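Long-range contact in dITP/XTP pyrophosphatase (Staphylococcus aureus, PDB 4BNQ), which probably hydrolyses non-canonical purine nucleoside triphosphates such as XTP, dITP and ITP to monophosphate and diphosphate, cleansing the nucleotide pool: residues Glu3-Phe17 and Ala56-Ser69. Residues are numbered along the deposited sequence; the frame is centred on the assembly and turned at random.
Sequences EIVIASNNQGKINDF and AAKALNKTVIADDS. With PO4 (phosphate ion), chain C.
Lys13 NZ makes a salt bridge to Asp67 OD1 at 3.0 Å and a hydrogen bond to the backbone carbonyl Asp67 O, meeting both acceptors from above their planes. The lysine chain runs extended from helix 11-17, and its CD and CE pass alongside OD1 before NZ donates to phosphate O1 (2.8 Å). Ser69 OG donates to the same OD1 at 2.6 Å, close to the carboxylate plane on the syn side, while OD2 pairs with Arg178; the carboxylate is thus gripped at both oxygens. Phe17 CZ lies 3.4 Å from Asp67 OD2, the ring plane 80° from the carboxylate, with Asp67 CB at the ring edge. The phosphate also accepts from Ser8 OG, Asn9 N and Lys52, and a water that accepts from Asp67 N lies within bonding distance of Ala7 O and phosphate O1.

Farther along, strands 3-6 and 64-69 run in the same sense but splay by 43°, with a single bridge between Ile6 and Ile65: Ile65 N to Val5 O (2.9 Å) and Ala7 N to Ile65 O. Water continues the pairing from Val5 N to Thr63 O. With chi1 at 64°, Ile65 CG1 lies between its backbone N and carbonyl carbon, which sets it beside Ile6 CG1, and Ile65 CD1 against Ile4 CD1 (3.6 Å). Ala7 CB packs on Ala56 CB at 3.6 Å, bringing the chain after Ile6 against helix 45-60.

The phosphate, probably from the crystallisation liquor, sits among Ser8, Asn9 and Lys13, predicted substrate-binding residues, consistent with a pocket for the substrate's phosphates. Nearby Asp68, predicted proton acceptor and magnesium ligand, pairs with Lys52.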
loop_
_atom_site.group_PDB
_atom_site.type_symbol
_atom_site.label_atom_id
_atom_site.label_comp_id
_atom_site.label_asym_id
_atom_site.label_seq_id
_atom_site.Cartn_x
_atom_site.Cartn_y
_atom_site.Cartn_z
ATOM N N GLU A 3 15.947 -11.590 -14.337
ATOM C CA GLU A 3 16.719 -11.775 -13.108
ATOM C C GLU A 3 16.702 -10.541 -12.233
ATOM O O GLU A 3 16.797 -9.412 -12.730
ATOM C CB GLU A 3 18.178 -12.063 -13.446
ATOM C CG GLU A 3 18.553 -13.520 -13.510
ATOM C CD GLU A 3 20.000 -13.707 -13.937
ATOM O OE1 GLU A 3 20.720 -12.688 -14.073
ATOM O OE2 GLU A 3 20.419 -14.867 -14.140
ATOM N N ILE A 4 16.633 -10.758 -10.925
ATOM C CA ILE A 4 16.826 -9.658 -9.995
ATOM C C ILE A 4 17.815 -10.024 -8.880
ATOM O O ILE A 4 17.687 -11.067 -8.230
ATOM C CB ILE A 4 15.481 -9.131 -9.446
ATOM C CG1 ILE A 4 15.693 -7.813 -8.709
ATOM C CG2 ILE A 4 14.816 -10.159 -8.554
ATOM C CD1 ILE A 4 14.400 -7.126 -8.343
ATOM N N VAL A 5 18.832 -9.186 -8.698
ATOM C CA VAL A 5 19.819 -9.417 -7.656
ATOM C C VAL A 5 19.417 -8.635 -6.414
ATOM O O VAL A 5 19.185 -7.414 -6.461
ATOM C CB VAL A 5 21.219 -8.998 -8.112
ATOM C CG1 VAL A 5 22.231 -9.159 -6.965
ATOM C CG2 VAL A 5 21.643 -9.807 -9.365
ATOM N N ILE A 6 19.306 -9.339 -5.298
ATOM C CA ILE A 6 18.923 -8.677 -4.060
ATOM C C ILE A 6 20.076 -8.632 -3.047
ATOM O O ILE A 6 20.565 -9.670 -2.585
ATOM C CB ILE A 6 17.715 -9.359 -3.437
ATOM C CG1 ILE A 6 16.582 -9.444 -4.483
ATOM C CG2 ILE A 6 17.276 -8.604 -2.197
ATOM C CD1 ILE A 6 15.428 -10.254 -4.044
ATOM N N ALA A 7 20.503 -7.420 -2.705
ATOM C CA ALA A 7 21.669 -7.234 -1.851
ATOM C C ALA A 7 21.256 -7.337 -0.386
ATOM O O ALA A 7 21.350 -6.376 0.383
ATOM C CB ALA A 7 22.314 -5.920 -2.128
ATOM N N SER A 8 20.783 -8.516 -0.004
ATOM C CA SER A 8 20.424 -8.766 1.370
ATOM C C SER A 8 20.969 -10.111 1.781
ATOM O O SER A 8 20.892 -11.077 0.991
ATOM C CB SER A 8 18.908 -8.775 1.527
ATOM O OG SER A 8 18.581 -9.036 2.877
ATOM N N ASN A 9 21.514 -10.159 3.004
ATOM C CA ASN A 9 22.060 -11.382 3.605
ATOM C C ASN A 9 20.981 -12.142 4.349
ATOM O O ASN A 9 21.231 -13.213 4.901
ATOM C CB ASN A 9 23.169 -11.065 4.619
ATOM C CG ASN A 9 24.460 -10.617 3.958
ATOM O OD1 ASN A 9 24.799 -11.062 2.858
ATOM N ND2 ASN A 9 25.184 -9.727 4.623
ATOM N N ASN A 10 19.787 -11.568 4.402
ATOM C CA ASN A 10 18.730 -12.151 5.206
ATOM C C ASN A 10 17.954 -13.164 4.365
ATOM O O ASN A 10 17.266 -12.801 3.410
ATOM C CB ASN A 10 17.820 -11.048 5.747
ATOM C CG ASN A 10 16.764 -11.564 6.715
ATOM O OD1 ASN A 10 16.069 -12.544 6.442
ATOM N ND2 ASN A 10 16.626 -10.885 7.844
ATOM N N GLN A 11 18.076 -14.437 4.724
ATOM C CA GLN A 11 17.465 -15.510 3.943
ATOM C C GLN A 11 15.943 -15.478 4.004
ATOM O O GLN A 11 15.282 -15.923 3.063
ATOM C CB GLN A 11 18.012 -16.882 4.373
ATOM C CG GLN A 11 19.517 -17.033 4.142
ATOM C CD GLN A 11 19.881 -17.021 2.663
ATOM O OE1 GLN A 11 19.050 -17.337 1.800
ATOM N NE2 GLN A 11 21.122 -16.648 2.361
ATOM N N GLY A 12 15.402 -14.942 5.099
ATOM C CA GLY A 12 13.968 -14.745 5.239
ATOM C C GLY A 12 13.458 -13.750 4.214
ATOM O O GLY A 12 12.461 -14.017 3.532
ATOM N N LYS A 13 14.149 -12.613 4.091
ATOM C CA LYS A 13 13.819 -11.628 3.067
ATOM C C LYS A 13 13.869 -12.219 1.658
ATOM O O LYS A 13 12.950 -12.000 0.863
ATOM C CB LYS A 13 14.753 -10.419 3.143
ATOM C CG LYS A 13 14.621 -9.581 4.398
ATOM C CD LYS A 13 15.349 -8.260 4.208
ATOM C CE LYS A 13 15.487 -7.495 5.532
ATOM N NZ LYS A 13 16.430 -6.348 5.367
ATOM N N ILE A 14 14.936 -12.948 1.345
ATOM C CA ILE A 14 15.061 -13.570 0.028
ATOM C C ILE A 14 13.870 -14.491 -0.254
ATOM O O ILE A 14 13.305 -14.453 -1.335
ATOM C CB ILE A 14 16.395 -14.335 -0.155
ATOM C CG1 ILE A 14 17.481 -13.405 -0.680
ATOM C CG2 ILE A 14 16.275 -15.389 -1.228
ATOM C CD1 ILE A 14 17.877 -12.361 0.212
ATOM N N ASN A 15 13.470 -15.282 0.731
ATOM C CA ASN A 15 12.286 -16.117 0.598
ATOM C C ASN A 15 11.039 -15.310 0.260
ATOM O O ASN A 15 10.283 -15.688 -0.628
ATOM C CB ASN A 15 12.063 -16.936 1.868
ATOM C CG ASN A 15 13.221 -17.879 2.158
ATOM O OD1 ASN A 15 13.894 -18.361 1.230
ATOM N ND2 ASN A 15 13.469 -18.143 3.445
ATOM N N ASP A 16 10.823 -14.199 0.958
ATOM C CA ASP A 16 9.656 -13.361 0.684
ATOM C C ASP A 16 9.732 -12.831 -0.721
ATOM O O ASP A 16 8.724 -12.724 -1.409
ATOM C CB ASP A 16 9.617 -12.142 1.601
ATOM C CG ASP A 16 9.147 -12.461 2.991
ATOM O OD1 ASP A 16 8.877 -13.644 3.281
ATOM O OD2 ASP A 16 9.060 -11.513 3.803
ATOM N N PHE A 17 10.932 -12.454 -1.136
ATOM C CA PHE A 17 11.086 -11.852 -2.444
ATOM C C PHE A 17 10.788 -12.866 -3.537
ATOM O O PHE A 17 10.300 -12.498 -4.603
ATOM C CB PHE A 17 12.483 -11.258 -2.614
ATOM C CG PHE A 17 12.644 -9.913 -1.965
ATOM C CD1 PHE A 17 11.879 -8.830 -2.387
ATOM C CD2 PHE A 17 13.533 -9.727 -0.921
ATOM C CE1 PHE A 17 12.012 -7.575 -1.776
ATOM C CE2 PHE A 17 13.668 -8.478 -0.306
ATOM C CZ PHE A 17 12.907 -7.404 -0.743
ATOM N N ALA A 56 26.563 -3.057 -3.547
ATOM C CA ALA A 56 26.496 -4.259 -4.382
ATOM C C ALA A 56 26.630 -3.876 -5.845
ATOM O O ALA A 56 27.324 -4.541 -6.618
ATOM C CB ALA A 56 25.202 -4.996 -4.157
ATOM N N ALA A 57 25.968 -2.785 -6.216
ATOM C CA ALA A 57 25.914 -2.357 -7.607
ATOM C C ALA A 57 27.291 -1.933 -8.105
ATOM O O ALA A 57 27.691 -2.309 -9.206
ATOM C CB ALA A 57 24.919 -1.237 -7.771
ATOM N N LYS A 58 28.014 -1.160 -7.299
ATOM C CA LYS A 58 29.371 -0.768 -7.670
ATOM C C LYS A 58 30.329 -1.958 -7.782
ATOM O O LYS A 58 31.173 -2.002 -8.679
ATOM C CB LYS A 58 29.930 0.275 -6.691
ATOM C CG LYS A 58 29.364 1.689 -6.876
ATOM C CD LYS A 58 29.918 2.618 -5.784
ATOM C CE LYS A 58 29.352 4.034 -5.881
ATOM N NZ LYS A 58 27.860 4.061 -5.901
ATOM N N ALA A 59 30.211 -2.921 -6.871
ATOM C CA ALA A 59 31.122 -4.069 -6.899
ATOM C C ALA A 59 30.813 -5.069 -8.029
ATOM O O ALA A 59 31.682 -5.835 -8.423
ATOM C CB ALA A 59 31.134 -4.777 -5.552
ATOM N N LEU A 60 29.577 -5.058 -8.535
ATOM C CA LEU A 60 29.126 -6.062 -9.502
ATOM C C LEU A 60 28.866 -5.455 -10.870
ATOM O O LEU A 60 28.742 -6.176 -11.861
ATOM C CB LEU A 60 27.855 -6.772 -9.000
ATOM C CG LEU A 60 28.019 -7.677 -7.772
ATOM C CD1 LEU A 60 26.687 -8.172 -7.259
ATOM C CD2 LEU A 60 28.922 -8.861 -8.083
ATOM N N ASN A 61 28.793 -4.127 -10.917
ATOM C CA ASN A 61 28.473 -3.406 -12.144
ATOM C C ASN A 61 27.158 -3.902 -12.754
ATOM O O ASN A 61 27.047 -4.075 -13.971
ATOM C CB ASN A 61 29.623 -3.500 -13.154
ATOM C CG ASN A 61 29.527 -2.452 -14.245
ATOM O OD1 ASN A 61 28.863 -1.426 -14.087
ATOM N ND2 ASN A 61 30.183 -2.711 -15.359
ATOM N N LYS A 62 26.177 -4.116 -11.876
ATOM C CA LYS A 62 24.822 -4.548 -12.219
ATOM C C LYS A 62 23.827 -3.678 -11.461
ATOM O O LYS A 62 24.147 -3.115 -10.405
ATOM C CB LYS A 62 24.557 -5.985 -11.723
ATOM C CG LYS A 62 25.264 -7.123 -12.413
ATOM C CD LYS A 62 24.494 -8.441 -12.123
ATOM C CE LYS A 62 24.724 -9.488 -13.228
ATOM N NZ LYS A 62 23.887 -10.722 -13.084
ATOM N N THR A 63 22.601 -3.622 -11.967
ATOM C CA THR A 63 21.471 -3.161 -11.177
ATOM C C THR A 63 21.118 -4.177 -10.070
ATOM O O THR A 63 21.057 -5.385 -10.315
ATOM C CB THR A 63 20.241 -2.937 -12.061
ATOM O OG1 THR A 63 20.490 -1.827 -12.929
ATOM C CG2 THR A 63 19.013 -2.636 -11.202
ATOM N N VAL A 64 20.918 -3.690 -8.845
ATOM C CA VAL A 64 20.480 -4.552 -7.746
ATOM C C VAL A 64 19.431 -3.834 -6.890
ATOM O O VAL A 64 19.209 -2.626 -7.034
ATOM C CB VAL A 64 21.648 -4.936 -6.817
ATOM C CG1 VAL A 64 22.889 -5.306 -7.621
ATOM C CG2 VAL A 64 21.935 -3.788 -5.888
ATOM N N ILE A 65 18.777 -4.572 -6.003
ATOM C CA ILE A 65 17.962 -3.930 -4.983
ATOM C C ILE A 65 18.404 -4.342 -3.585
ATOM O O ILE A 65 18.922 -5.432 -3.368
ATOM C CB ILE A 65 16.461 -4.232 -5.129
ATOM C CG1 ILE A 65 16.185 -5.723 -4.931
ATOM C CG2 ILE A 65 15.952 -3.761 -6.475
ATOM C CD1 ILE A 65 14.682 -6.071 -4.919
ATOM N N ALA A 66 18.160 -3.473 -2.625
ATOM C CA ALA A 66 18.391 -3.830 -1.247
ATOM C C ALA A 66 17.155 -3.469 -0.443
ATOM O O ALA A 66 16.247 -2.796 -0.946
ATOM C CB ALA A 66 19.617 -3.134 -0.705
ATOM N N ASP A 67 17.132 -3.930 0.802
ATOM C CA ASP A 67 15.966 -3.845 1.646
ATOM C C ASP A 67 16.438 -3.498 3.058
ATOM O O ASP A 67 17.340 -4.149 3.602
ATOM C CB ASP A 67 15.258 -5.204 1.620
ATOM C CG ASP A 67 14.101 -5.312 2.626
ATOM O OD1 ASP A 67 14.262 -4.981 3.822
ATOM O OD2 ASP A 67 13.018 -5.761 2.216
ATOM N N ASP A 68 15.852 -2.466 3.650
ATOM C CA ASP A 68 16.053 -2.243 5.074
ATOM C C ASP A 68 14.706 -2.037 5.730
ATOM O O ASP A 68 13.997 -1.082 5.412
ATOM C CB ASP A 68 16.986 -1.069 5.349
ATOM C CG ASP A 68 17.595 -1.139 6.739
ATOM O OD1 ASP A 68 18.491 -1.978 6.952
ATOM O OD2 ASP A 68 17.179 -0.374 7.635
ATOM N N SER A 69 14.357 -2.948 6.637
ATOM C CA SER A 69 13.027 -2.985 7.215
ATOM C C SER A 69 13.122 -3.015 8.735
ATOM O O SER A 69 14.154 -3.355 9.293
ATOM C CB SER A 69 12.287 -4.234 6.752
ATOM O OG SER A 69 12.216 -4.330 5.341
HETATM P P PO4 C . 19.973 -7.204 5.406
HETATM O O1 PO4 C . 18.932 -7.047 4.296
HETATM O O2 PO4 C . 19.325 -7.822 6.623
HETATM O O3 PO4 C . 20.500 -5.830 5.777
HETATM O O4 PO4 C . 21.110 -8.067 4.937
HETATM O O HOH W 1 18.983 -7.243 -10.275
HETATM O O HOH W 2 19.369 -5.547 1.954
HETATM O O HOH W 3 16.827 -4.739 7.504
#